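Local coordinates for protein putative short-chain oxidoreductase (Thermus thermophilus, PDB 2YUT) that probably acts as an NADP-dependent oxidoreductase of the short-chain dehydrogenase/reductase family, binding its dinucleotide in a Rossmann fold, at residues A77-V82 against A173-P178; D88-M93 against F131-A136; A121-V126 against L161-A166. All coordinates share one frame; numbering follows the deposited sequence.

Interaction 1 (A77-V82 against A173-P178)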
loop_
_atom_site.group_PDB
_atom_site.type_symbol
_atom_site.label_atom_id
_atom_site.label_comp_id
_atom_site.label_asym_id
_atom_site.label_seq_id
_atom_site.Cartn_x
_atom_site.Cartn_y
_atom_site.Cartn_z
ATOM N N ALA A 77 -12.740 -7.686 -1.357
ATOM C CA ALA A 77 -12.735 -7.460 0.079
ATOM C C ALA A 77 -12.431 -8.748 0.826
ATOM O O ALA A 77 -12.572 -9.840 0.283
ATOM C CB ALA A 77 -14.076 -6.893 0.518
ATOM N N GLY A 78 -12.004 -8.609 2.075
ATOM C CA GLY A 78 -11.676 -9.766 2.883
ATOM C C GLY A 78 -11.397 -9.355 4.311
ATOM O O GLY A 78 -10.950 -8.240 4.565
ATOM N N ARG A 79 -11.669 -10.257 5.248
ATOM C CA ARG A 79 -11.447 -9.990 6.663
ATOM C C ARG A 79 -10.502 -11.028 7.250
ATOM O O ARG A 79 -10.665 -12.223 7.015
ATOM C CB ARG A 79 -12.776 -10.022 7.424
ATOM C CG ARG A 79 -12.617 -9.916 8.936
ATOM C CD ARG A 79 -13.939 -10.107 9.661
ATOM N NE ARG A 79 -14.855 -8.992 9.451
ATOM C CZ ARG A 79 -16.079 -9.116 8.948
ATOM N NH1 ARG A 79 -16.537 -10.312 8.599
ATOM N NH2 ARG A 79 -16.849 -8.045 8.801
ATOM N N ALA A 80 -9.512 -10.568 8.008
ATOM C CA ALA A 80 -8.552 -11.466 8.642
ATOM C C ALA A 80 -7.652 -10.710 9.610
ATOM O O ALA A 80 -7.405 -9.517 9.440
ATOM C CB ALA A 80 -7.710 -12.159 7.593
ATOM N N SER A 81 -7.180 -11.404 10.639
ATOM C CA SER A 81 -6.285 -10.783 11.607
ATOM C C SER A 81 -4.892 -10.840 11.000
ATOM O O SER A 81 -4.637 -11.626 10.082
ATOM C CB SER A 81 -6.294 -11.552 12.927
ATOM O OG SER A 81 -5.665 -12.811 12.780
ATOM N N VAL A 82 -3.988 -10.012 11.505
ATOM C CA VAL A 82 -2.624 -10.001 10.993
ATOM C C VAL A 82 -1.773 -11.012 11.748
ATOM O O VAL A 82 -0.637 -11.291 11.365
ATOM C CB VAL A 82 -1.980 -8.612 11.152
ATOM C CG1 VAL A 82 -2.823 -7.566 10.443
ATOM C CG2 VAL A 82 -1.831 -8.274 12.631
ATOM N N ALA A 173 -19.952 -9.629 0.134
ATOM C CA ALA A 173 -20.333 -11.035 0.210
ATOM C C ALA A 173 -19.537 -11.823 1.254
ATOM O O ALA A 173 -20.117 -12.431 2.152
ATOM C CB ALA A 173 -20.189 -11.693 -1.159
ATOM N N PRO A 174 -18.195 -11.815 1.156
ATOM C CA PRO A 174 -17.373 -12.553 2.120
ATOM C C PRO A 174 -17.350 -11.926 3.510
ATOM O O PRO A 174 -16.779 -12.490 4.439
ATOM C CB PRO A 174 -15.997 -12.547 1.463
ATOM C CG PRO A 174 -15.969 -11.207 0.807
ATOM C CD PRO A 174 -17.344 -11.126 0.168
ATOM N N LEU A 175 -17.970 -10.760 3.649
ATOM C CA LEU A 175 -18.006 -10.064 4.929
ATOM C C LEU A 175 -19.369 -10.185 5.602
ATOM O O LEU A 175 -19.598 -9.601 6.661
ATOM C CB LEU A 175 -17.659 -8.586 4.730
ATOM C CG LEU A 175 -16.290 -8.294 4.102
ATOM C CD1 LEU A 175 -16.136 -6.801 3.857
ATOM C CD2 LEU A 175 -15.191 -8.798 5.017
ATOM N N GLY A 176 -20.272 -10.938 4.980
ATOM C CA GLY A 176 -21.598 -11.121 5.543
ATOM C C GLY A 176 -22.669 -10.160 5.050
ATOM O O GLY A 176 -23.744 -10.077 5.643
ATOM N N GLY A 177 -22.389 -9.435 3.969
ATOM C CA GLY A 177 -23.365 -8.496 3.439
ATOM C C GLY A 177 -23.055 -7.054 3.802
ATOM O O GLY A 177 -22.317 -6.807 4.752
ATOM N N PRO A 178 -23.604 -6.074 3.062
ATOM C CA PRO A 178 -23.373 -4.649 3.319
ATOM C C PRO A 178 -23.890 -4.201 4.681
ATOM O O PRO A 178 -24.868 -4.739 5.191
ATOM C CB PRO A 178 -24.131 -3.963 2.182
ATOM C CG PRO A 178 -24.143 -4.991 1.095
ATOM C CD PRO A 178 -24.432 -6.253 1.857
#
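Leu175 sends its two methyl groups to different partners on the loop 77-82: CD1 meets Ala77, and CD2 meets Arg79. Its CG is anti to the carbonyl carbon, beside the backbone N (chi1 -59°), and although the CA-CB bond does not aim at the opposite loop, the branched end comes nearer to it. CD1 lies 3.9 Å from Ala77 CB. CD2 sits 3.6 Å from Arg79 CB and also touches the carbonyl carbon of Gly78, filling the angle between the Arg79 side chain and the backbone before it.

Arg79 leaves the backbone with CG anti to the backbone N and then runs extended to CD, but turns at chi3 (-70°), which places NE out of the line of the chain. The guanidinium lies with one face under Leu175: CD2 stands 4.0 Å above its plane, over its centre, and the two side chains cross obliquely. NH1 remains 3.7 Å from Leu175 O, and no hydrogen bond links the segments. At the other end Pro174 touches the opposite loop with CG, 3.7 Å from Ala77 O.

This contact joins the loop after strand 67-72 to the stretch beyond strand 158-162, a region that in short-chain dehydrogenases usually borders the substrate cleft. Residues 173-175 end a 3-10 turn, closed by Gly176 N donating to Ala173 O. Phe131 packs on both Arg79 and Leu175, while farther along Val82 N is hydrogen-bonded to Glu151 of the second subunit.

Because Arg79 offers CB and the flat face of its guanidinium rather than its N-H groups, no directional bond crosses between the two segments, and the contact rests on shape and on apolar carbon.

Interaction 2 (D88-M93 against F131-A136). With NAP (NADP nicotinamide-adenine-dinucleotide phosphate), chain B.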
loop_
_atom_site.group_PDB
_atom_site.type_symbol
_atom_site.label_atom_id
_atom_site.label_comp_id
_atom_site.label_asym_id
_atom_site.label_seq_id
_atom_site.Cartn_x
_atom_site.Cartn_y
_atom_site.Cartn_z
ATOM N N ASP A 88 -2.765 -15.541 2.166
ATOM C CA ASP A 88 -2.216 -14.655 1.146
ATOM C C ASP A 88 -3.165 -13.490 0.891
ATOM O O ASP A 88 -3.220 -12.963 -0.219
ATOM C CB ASP A 88 -2.005 -15.418 -0.162
ATOM C CG ASP A 88 -1.242 -16.709 0.032
ATOM O OD1 ASP A 88 -0.113 -16.661 0.567
ATOM O OD2 ASP A 88 -1.773 -17.772 -0.352
ATOM N N LEU A 89 -3.909 -13.096 1.921
ATOM C CA LEU A 89 -4.870 -12.005 1.804
ATOM C C LEU A 89 -4.214 -10.672 1.440
ATOM O O LEU A 89 -4.728 -9.937 0.598
ATOM C CB LEU A 89 -5.658 -11.851 3.111
ATOM C CG LEU A 89 -6.821 -10.853 3.094
ATOM C CD1 LEU A 89 -7.882 -11.320 2.118
ATOM C CD2 LEU A 89 -7.416 -10.729 4.481
ATOM N N VAL A 90 -3.083 -10.364 2.070
ATOM C CA VAL A 90 -2.388 -9.112 1.794
ATOM C C VAL A 90 -1.982 -9.014 0.323
ATOM O O VAL A 90 -2.208 -7.993 -0.323
ATOM C CB VAL A 90 -1.129 -8.955 2.682
ATOM C CG1 VAL A 90 -0.383 -7.676 2.316
ATOM C CG2 VAL A 90 -1.537 -8.909 4.145
ATOM N N GLU A 91 -1.400 -10.079 -0.213
ATOM C CA GLU A 91 -0.982 -10.066 -1.608
ATOM C C GLU A 91 -2.175 -10.001 -2.566
ATOM O O GLU A 91 -2.106 -9.337 -3.599
ATOM C CB GLU A 91 -0.124 -11.294 -1.901
ATOM C CG GLU A 91 1.126 -11.350 -1.034
ATOM C CD GLU A 91 1.889 -12.644 -1.186
ATOM O OE1 GLU A 91 2.384 -12.911 -2.301
ATOM O OE2 GLU A 91 1.990 -13.392 -0.187
ATOM N N GLU A 92 -3.267 -10.680 -2.219
ATOM C CA GLU A 92 -4.466 -10.673 -3.059
ATOM C C GLU A 92 -5.082 -9.282 -3.088
ATOM O O GLU A 92 -5.535 -8.814 -4.138
ATOM C CB GLU A 92 -5.507 -11.668 -2.535
ATOM C CG GLU A 92 -5.024 -13.111 -2.500
ATOM C CD GLU A 92 -6.124 -14.092 -2.135
ATOM O OE1 GLU A 92 -6.861 -13.830 -1.159
ATOM O OE2 GLU A 92 -6.243 -15.132 -2.817
HETATM N N MSE A 93 -5.097 -8.628 -1.928
HETATM C CA MSE A 93 -5.657 -7.288 -1.804
HETATM C C MSE A 93 -4.856 -6.269 -2.603
HETATM O O MSE A 93 -5.429 -5.440 -3.314
HETATM C CB MSE A 93 -5.712 -6.871 -0.334
HETATM C CG MSE A 93 -6.795 -7.576 0.477
HETATM SE SE MSE A 93 -8.607 -7.244 -0.192
HETATM C CE MSE A 93 -8.874 -8.932 -1.104
ATOM N N PHE A 131 -9.472 -5.692 8.947
ATOM C CA PHE A 131 -9.314 -5.152 7.600
ATOM C C PHE A 131 -7.933 -4.591 7.258
ATOM O O PHE A 131 -7.808 -3.760 6.359
ATOM C CB PHE A 131 -10.367 -4.067 7.357
ATOM C CG PHE A 131 -11.782 -4.573 7.407
ATOM C CD1 PHE A 131 -12.159 -5.692 6.672
ATOM C CD2 PHE A 131 -12.741 -3.920 8.175
ATOM C CE1 PHE A 131 -13.473 -6.155 6.701
ATOM C CE2 PHE A 131 -14.058 -4.373 8.211
ATOM C CZ PHE A 131 -14.424 -5.493 7.471
ATOM N N ALA A 132 -6.898 -5.049 7.955
ATOM C CA ALA A 132 -5.543 -4.562 7.702
ATOM C C ALA A 132 -5.142 -4.705 6.234
ATOM O O ALA A 132 -4.652 -3.758 5.622
ATOM C CB ALA A 132 -4.551 -5.305 8.583
ATOM N N ALA A 133 -5.353 -5.889 5.671
ATOM C CA ALA A 133 -5.000 -6.129 4.277
ATOM C C ALA A 133 -5.716 -5.137 3.348
ATOM O O ALA A 133 -5.077 -4.474 2.531
ATOM C CB ALA A 133 -5.339 -7.565 3.897
ATOM N N TYR A 134 -7.036 -5.028 3.489
ATOM C CA TYR A 134 -7.832 -4.113 2.668
ATOM C C TYR A 134 -7.363 -2.677 2.873
ATOM O O TYR A 134 -7.180 -1.926 1.910
ATOM C CB TYR A 134 -9.319 -4.207 3.046
ATOM C CG TYR A 134 -10.238 -3.373 2.166
ATOM C CD1 TYR A 134 -10.746 -3.887 0.972
ATOM C CD2 TYR A 134 -10.597 -2.074 2.527
ATOM C CE1 TYR A 134 -11.592 -3.130 0.158
ATOM C CE2 TYR A 134 -11.448 -1.304 1.716
ATOM C CZ TYR A 134 -11.939 -1.844 0.535
ATOM O OH TYR A 134 -12.782 -1.111 -0.268
ATOM N N ALA A 135 -7.182 -2.294 4.134
ATOM C CA ALA A 135 -6.736 -0.944 4.469
ATOM C C ALA A 135 -5.399 -0.636 3.805
ATOM O O ALA A 135 -5.203 0.446 3.256
ATOM C CB ALA A 135 -6.614 -0.795 5.983
ATOM N N ALA A 136 -4.480 -1.597 3.863
ATOM C CA ALA A 136 -3.158 -1.436 3.274
ATOM C C ALA A 136 -3.256 -1.203 1.768
ATOM O O ALA A 136 -2.604 -0.310 1.224
ATOM C CB ALA A 136 -2.307 -2.675 3.550
HETATM P PA NAP B . -17.663 -5.472 -6.512
HETATM O O1A NAP B . -17.144 -6.815 -5.792
HETATM O O2A NAP B . -19.133 -5.436 -6.675
HETATM O O5B NAP B . -16.896 -5.411 -7.923
HETATM C C5B NAP B . -15.480 -5.595 -7.983
HETATM C C4B NAP B . -14.999 -5.516 -9.431
HETATM O O4B NAP B . -13.571 -5.688 -9.438
HETATM C C3B NAP B . -15.592 -6.666 -10.251
HETATM O O3B NAP B . -15.961 -6.196 -11.551
HETATM C C2B NAP B . -14.412 -7.630 -10.364
HETATM O O2B NAP B . -14.507 -8.358 -11.590
HETATM C C1B NAP B . -13.296 -6.597 -10.513
HETATM N N9A NAP B . -11.975 -7.240 -10.336
HETATM C C8A NAP B . -11.527 -7.801 -9.215
HETATM N N7A NAP B . -10.315 -8.309 -9.426
HETATM C C5A NAP B . -9.987 -8.067 -10.691
HETATM C C6A NAP B . -8.883 -8.368 -11.478
HETATM N N6A NAP B . -7.850 -9.030 -10.965
HETATM N N1A NAP B . -8.879 -7.984 -12.763
HETATM C C2A NAP B . -9.903 -7.328 -13.281
HETATM N N3A NAP B . -10.969 -7.026 -12.563
HETATM C C4A NAP B . -11.043 -7.382 -11.273
HETATM O O3 NAP B . -17.075 -4.264 -5.621
HETATM P PN NAP B . -17.656 -2.763 -5.686
HETATM O O1N NAP B . -18.488 -2.513 -4.486
HETATM O O2N NAP B . -18.241 -2.502 -7.020
HETATM O O5D NAP B . -16.331 -1.862 -5.520
HETATM C C5D NAP B . -15.797 -1.132 -6.628
HETATM C C4D NAP B . -14.632 -0.238 -6.193
HETATM O O4D NAP B . -15.139 0.644 -5.173
HETATM C C3D NAP B . -13.529 -1.066 -5.531
HETATM O O3D NAP B . -12.263 -0.408 -5.628
HETATM C C2D NAP B . -14.000 -1.080 -4.079
HETATM O O2D NAP B . -12.918 -1.342 -3.181
HETATM C C1D NAP B . -14.403 0.388 -3.964
HETATM N N1N NAP B . -15.193 0.680 -2.747
HETATM C C2N NAP B . -16.350 -0.058 -2.466
HETATM C C3N NAP B . -17.086 0.218 -1.320
HETATM C C7N NAP B . -18.355 -0.581 -1.015
HETATM O O7N NAP B . -18.919 -0.483 0.073
HETATM N N7N NAP B . -18.769 -1.373 -2.000
HETATM C C4N NAP B . -16.672 1.223 -0.453
HETATM C C5N NAP B . -15.525 1.960 -0.727
HETATM C C6N NAP B . -14.782 1.693 -1.871
HETATM P P2B NAP B . -15.257 -9.781 -11.681
HETATM O O1X NAP B . -16.561 -9.704 -10.741
HETATM O O2X NAP B . -15.788 -9.873 -13.199
HETATM O O3X NAP B . -14.369 -10.910 -11.322
#
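The hydroxyl of Tyr134 is hydrogen-bonded to O2D of the nicotinamide ribose, OH to O2D 2.9 Å, while at the other end of the same ring Met93 brings its selenium to the edge. Tyr134 and Lys138, one helical turn later, form the Tyr-x-x-x-Lys motif of the short-chain dehydrogenase/reductase family, and Lys138 also binds NADP. Either hydroxyl could be the donor. Tyr134 OH also lies 3.8 Å from C6N of the nicotinamide.

Behind the tyrosine, helices 89-107 and 132-153 begin side by side, their first turns 8.5 Å apart between axes and inclined by 30° in the same N-to-C sense. The small side chain of Ala133 probably allows this close approach. Its CB points at the neighbouring helix and is received by three residues: Leu89, Val90 and Met93. Leu89 CG lies 3.7 Å from Ala133 CB, and Val90 comes so close that its CA is 3.9 Å from the same methyl, with CG2 alongside. No hydrogen bond crosses between residues 88-93 and 131-136, and the contact here is apolar.

The outer flank of this pair belongs to the dimer: Tyr144 of the second subunit packs on Val90, Ala132 and Ala136. The ring of His97 meets that of Tyr134 with the two planes roughly perpendicular.

Met93, present as selenomethionine, touches both Ala133 and the Tyr134 ring. Its CB and CG lie against Ala133, CG 3.7 Å from Ala133 CB, but the chain bends at chi2 (-61°), which places SE away from the helix interface. SE makes a Met-aromatic contact with Tyr134, 79° off the ring normal and 4.1 Å from CD1.

Interaction 3 (A121-V126 against L161-A166). With NAP (NADP nicotinamide-adenine-dinucleotide phosphate), chain B.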
loop_
_atom_site.group_PDB
_atom_site.type_symbol
_atom_site.label_atom_id
_atom_site.label_comp_id
_atom_site.label_asym_id
_atom_site.label_seq_id
_atom_site.Cartn_x
_atom_site.Cartn_y
_atom_site.Cartn_z
ATOM N N ALA A 121 -10.421 4.911 0.221
ATOM C CA ALA A 121 -11.249 4.619 1.387
ATOM C C ALA A 121 -11.020 5.604 2.519
ATOM O O ALA A 121 -9.932 6.159 2.659
ATOM C CB ALA A 121 -10.971 3.208 1.884
ATOM N N TYR A 122 -12.059 5.825 3.318
ATOM C CA TYR A 122 -11.956 6.705 4.473
ATOM C C TYR A 122 -11.091 5.945 5.475
ATOM O O TYR A 122 -11.471 4.870 5.936
ATOM C CB TYR A 122 -13.340 6.969 5.070
ATOM C CG TYR A 122 -14.177 7.942 4.265
ATOM C CD1 TYR A 122 -13.809 9.282 4.161
ATOM C CD2 TYR A 122 -15.334 7.524 3.605
ATOM C CE1 TYR A 122 -14.564 10.182 3.424
ATOM C CE2 TYR A 122 -16.101 8.420 2.861
ATOM C CZ TYR A 122 -15.710 9.747 2.777
ATOM O OH TYR A 122 -16.458 10.642 2.050
ATOM N N PRO A 123 -9.911 6.489 5.812
ATOM C CA PRO A 123 -8.969 5.873 6.756
ATOM C C PRO A 123 -9.580 5.359 8.060
ATOM O O PRO A 123 -9.372 4.205 8.438
ATOM C CB PRO A 123 -7.952 6.983 6.999
ATOM C CG PRO A 123 -7.927 7.695 5.688
ATOM C CD PRO A 123 -9.394 7.784 5.335
ATOM N N ARG A 124 -10.334 6.213 8.745
ATOM C CA ARG A 124 -10.947 5.828 10.013
ATOM C C ARG A 124 -11.903 4.649 9.884
ATOM O O ARG A 124 -12.128 3.914 10.846
ATOM C CB ARG A 124 -11.695 7.015 10.624
ATOM C CG ARG A 124 -10.841 8.247 10.859
ATOM C CD ARG A 124 -11.622 9.304 11.625
ATOM N NE ARG A 124 -10.943 10.597 11.639
ATOM C CZ ARG A 124 -10.721 11.337 10.556
ATOM N NH1 ARG A 124 -11.123 10.913 9.365
ATOM N NH2 ARG A 124 -10.096 12.502 10.663
ATOM N N TYR A 125 -12.463 4.467 8.694
ATOM C CA TYR A 125 -13.413 3.386 8.463
ATOM C C TYR A 125 -12.810 2.024 8.131
ATOM O O TYR A 125 -13.364 0.994 8.512
ATOM C CB TYR A 125 -14.398 3.788 7.357
ATOM C CG TYR A 125 -15.500 4.700 7.842
ATOM C CD1 TYR A 125 -15.205 5.880 8.523
ATOM C CD2 TYR A 125 -16.840 4.366 7.650
ATOM C CE1 TYR A 125 -16.217 6.703 9.008
ATOM C CE2 TYR A 125 -17.861 5.184 8.130
ATOM C CZ TYR A 125 -17.542 6.348 8.810
ATOM O OH TYR A 125 -18.544 7.150 9.305
ATOM N N VAL A 126 -11.689 2.009 7.421
ATOM C CA VAL A 126 -11.076 0.739 7.043
ATOM C C VAL A 126 -9.888 0.327 7.908
ATOM O O VAL A 126 -9.587 -0.861 8.037
ATOM C CB VAL A 126 -10.643 0.761 5.558
ATOM C CG1 VAL A 126 -11.864 0.989 4.666
ATOM C CG2 VAL A 126 -9.609 1.852 5.327
ATOM N N LEU A 161 -9.427 11.002 -6.978
ATOM C CA LEU A 161 -9.499 9.974 -5.951
ATOM C C LEU A 161 -10.854 10.070 -5.257
ATOM O O LEU A 161 -11.204 11.105 -4.693
ATOM C CB LEU A 161 -8.366 10.154 -4.933
ATOM C CG LEU A 161 -8.161 9.085 -3.850
ATOM C CD1 LEU A 161 -9.214 9.209 -2.772
ATOM C CD2 LEU A 161 -8.203 7.706 -4.483
ATOM N N VAL A 162 -11.618 8.986 -5.304
ATOM C CA VAL A 162 -12.935 8.971 -4.683
ATOM C C VAL A 162 -12.983 8.162 -3.388
ATOM O O VAL A 162 -12.485 7.037 -3.324
ATOM C CB VAL A 162 -14.002 8.379 -5.642
ATOM C CG1 VAL A 162 -15.357 8.339 -4.944
ATOM C CG2 VAL A 162 -14.070 9.196 -6.931
ATOM N N ARG A 163 -13.581 8.750 -2.357
ATOM C CA ARG A 163 -13.752 8.072 -1.083
ATOM C C ARG A 163 -15.252 7.909 -0.874
ATOM O O ARG A 163 -15.975 8.877 -0.650
ATOM C CB ARG A 163 -13.129 8.875 0.060
ATOM C CG ARG A 163 -11.621 8.691 0.172
ATOM C CD ARG A 163 -11.039 9.523 1.308
ATOM N NE ARG A 163 -9.612 9.279 1.493
ATOM C CZ ARG A 163 -8.853 9.927 2.370
ATOM N NH1 ARG A 163 -9.387 10.864 3.144
ATOM N NH2 ARG A 163 -7.563 9.631 2.485
ATOM N N LEU A 164 -15.711 6.669 -0.971
ATOM C CA LEU A 164 -17.122 6.364 -0.820
ATOM C C LEU A 164 -17.427 5.727 0.518
ATOM O O LEU A 164 -16.588 5.043 1.097
ATOM C CB LEU A 164 -17.573 5.382 -1.911
ATOM C CG LEU A 164 -17.574 5.805 -3.382
ATOM C CD1 LEU A 164 -17.790 4.584 -4.259
ATOM C CD2 LEU A 164 -18.657 6.832 -3.623
ATOM N N PRO A 165 -18.637 5.968 1.041
ATOM C CA PRO A 165 -19.021 5.367 2.319
ATOM C C PRO A 165 -19.428 3.948 1.904
ATOM O O PRO A 165 -19.245 3.576 0.743
ATOM C CB PRO A 165 -20.210 6.214 2.748
ATOM C CG PRO A 165 -20.855 6.548 1.428
ATOM C CD PRO A 165 -19.666 6.909 0.564
ATOM N N ALA A 166 -19.972 3.150 2.810
ATOM C CA ALA A 166 -20.363 1.797 2.419
ATOM C C ALA A 166 -21.406 1.843 1.290
ATOM O O ALA A 166 -22.290 2.706 1.282
ATOM C CB ALA A 166 -20.917 1.039 3.616
HETATM P PA NAP B . -17.663 -5.472 -6.512
HETATM O O1A NAP B . -17.144 -6.815 -5.792
HETATM O O2A NAP B . -19.133 -5.436 -6.675
HETATM O O5B NAP B . -16.896 -5.411 -7.923
HETATM C C5B NAP B . -15.480 -5.595 -7.983
HETATM C C4B NAP B . -14.999 -5.516 -9.431
HETATM O O4B NAP B . -13.571 -5.688 -9.438
HETATM C C3B NAP B . -15.592 -6.666 -10.251
HETATM O O3B NAP B . -15.961 -6.196 -11.551
HETATM C C2B NAP B . -14.412 -7.630 -10.364
HETATM O O2B NAP B . -14.507 -8.358 -11.590
HETATM C C1B NAP B . -13.296 -6.597 -10.513
HETATM N N9A NAP B . -11.975 -7.240 -10.336
HETATM C C8A NAP B . -11.527 -7.801 -9.215
HETATM N N7A NAP B . -10.315 -8.309 -9.426
HETATM C C5A NAP B . -9.987 -8.067 -10.691
HETATM C C6A NAP B . -8.883 -8.368 -11.478
HETATM N N6A NAP B . -7.850 -9.030 -10.965
HETATM N N1A NAP B . -8.879 -7.984 -12.763
HETATM C C2A NAP B . -9.903 -7.328 -13.281
HETATM N N3A NAP B . -10.969 -7.026 -12.563
HETATM C C4A NAP B . -11.043 -7.382 -11.273
HETATM O O3 NAP B . -17.075 -4.264 -5.621
HETATM P PN NAP B . -17.656 -2.763 -5.686
HETATM O O1N NAP B . -18.488 -2.513 -4.486
HETATM O O2N NAP B . -18.241 -2.502 -7.020
HETATM O O5D NAP B . -16.331 -1.862 -5.520
HETATM C C5D NAP B . -15.797 -1.132 -6.628
HETATM C C4D NAP B . -14.632 -0.238 -6.193
HETATM O O4D NAP B . -15.139 0.644 -5.173
HETATM C C3D NAP B . -13.529 -1.066 -5.531
HETATM O O3D NAP B . -12.263 -0.408 -5.628
HETATM C C2D NAP B . -14.000 -1.080 -4.079
HETATM O O2D NAP B . -12.918 -1.342 -3.181
HETATM C C1D NAP B . -14.403 0.388 -3.964
HETATM N N1N NAP B . -15.193 0.680 -2.747
HETATM C C2N NAP B . -16.350 -0.058 -2.466
HETATM C C3N NAP B . -17.086 0.218 -1.320
HETATM C C7N NAP B . -18.355 -0.581 -1.015
HETATM O O7N NAP B . -18.919 -0.483 0.073
HETATM N N7N NAP B . -18.769 -1.373 -2.000
HETATM C C4N NAP B . -16.672 1.223 -0.453
HETATM C C5N NAP B . -15.525 1.960 -0.727
HETATM C C6N NAP B . -14.782 1.693 -1.871
HETATM P P2B NAP B . -15.257 -9.781 -11.681
HETATM O O1X NAP B . -16.561 -9.704 -10.741
HETATM O O2X NAP B . -15.788 -9.873 -13.199
HETATM O O3X NAP B . -14.369 -10.910 -11.322
HETATM O O HOH W 1 -14.398 3.879 2.794
#
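At the border of the nicotinamide pocket, where the chain leaves strand 158-162, the ring of Tyr122 lies against Arg163 in a CH-pi contact. Arg163 CB sits 3.9 Å from the ring centroid, 14° off the normal and displaced toward the rim, while Pro165 N is at the ring edge. Tyr122 CE2 and CZ each lie 3.5 Å from Arg163 O.

The aliphatic part of Arg163 runs extended past Ala121 to a guanidinium whose face is met by Pro123, with CD 3.7 Å from CZ and over its centre. NH2 makes a salt bridge with Glu142 of helix 132-153, whose other carboxylate oxygen accepts from Ala121 N. An alanine in place of Pro123 would lose CG and CD, and would probably open a gap over this face of the guanidinium, which Glu142 would still hold at NH2.

In this Rossmann fold, strand 158-162 is one of the two edge strands of the parallel sheet within the chain, and the segment past its end carries cofactor-facing residues. A water links Leu164 to Tyr122, the N-cap of helix 123-126: Tyr122 N donates to it at 3.1 Å, and it donates to Leu164 O at 3.0 Å. Tyr122 O accepts from both Tyr125 N and Val126 N. Leu164 O in turn lies 3.7 Å from NADP C5N, and Pro165 O is at the same distance from C4N. Ala166 CA approaches the carboxamide oxygen O7N to 3.6 Å.

In the fold
Interactions 2 and 3 both reach the nicotinamide half of NADP, through the ribose hydroxyl, and through the nicotinamide ring and its carboxamide, respectively, and their centres lie 15 Å apart. They meet where Tyr134 CE2 packs 3.8 Å from Val126 CG1, which joins the short helix 123-126 to helix 132-153. Interaction 1 stands farther out: the side chain of Ala77 is about 7 Å from the cofactor. Its centre is 11 Å from that of interaction 2, and Phe131 links the two, its CE1 lying 3.6 Å from Leu175 CD2. Interactions 1 and 3 do not touch, their nearest atoms being about 6 Å apart. Interactions 1 and 2 both also touch the second subunit.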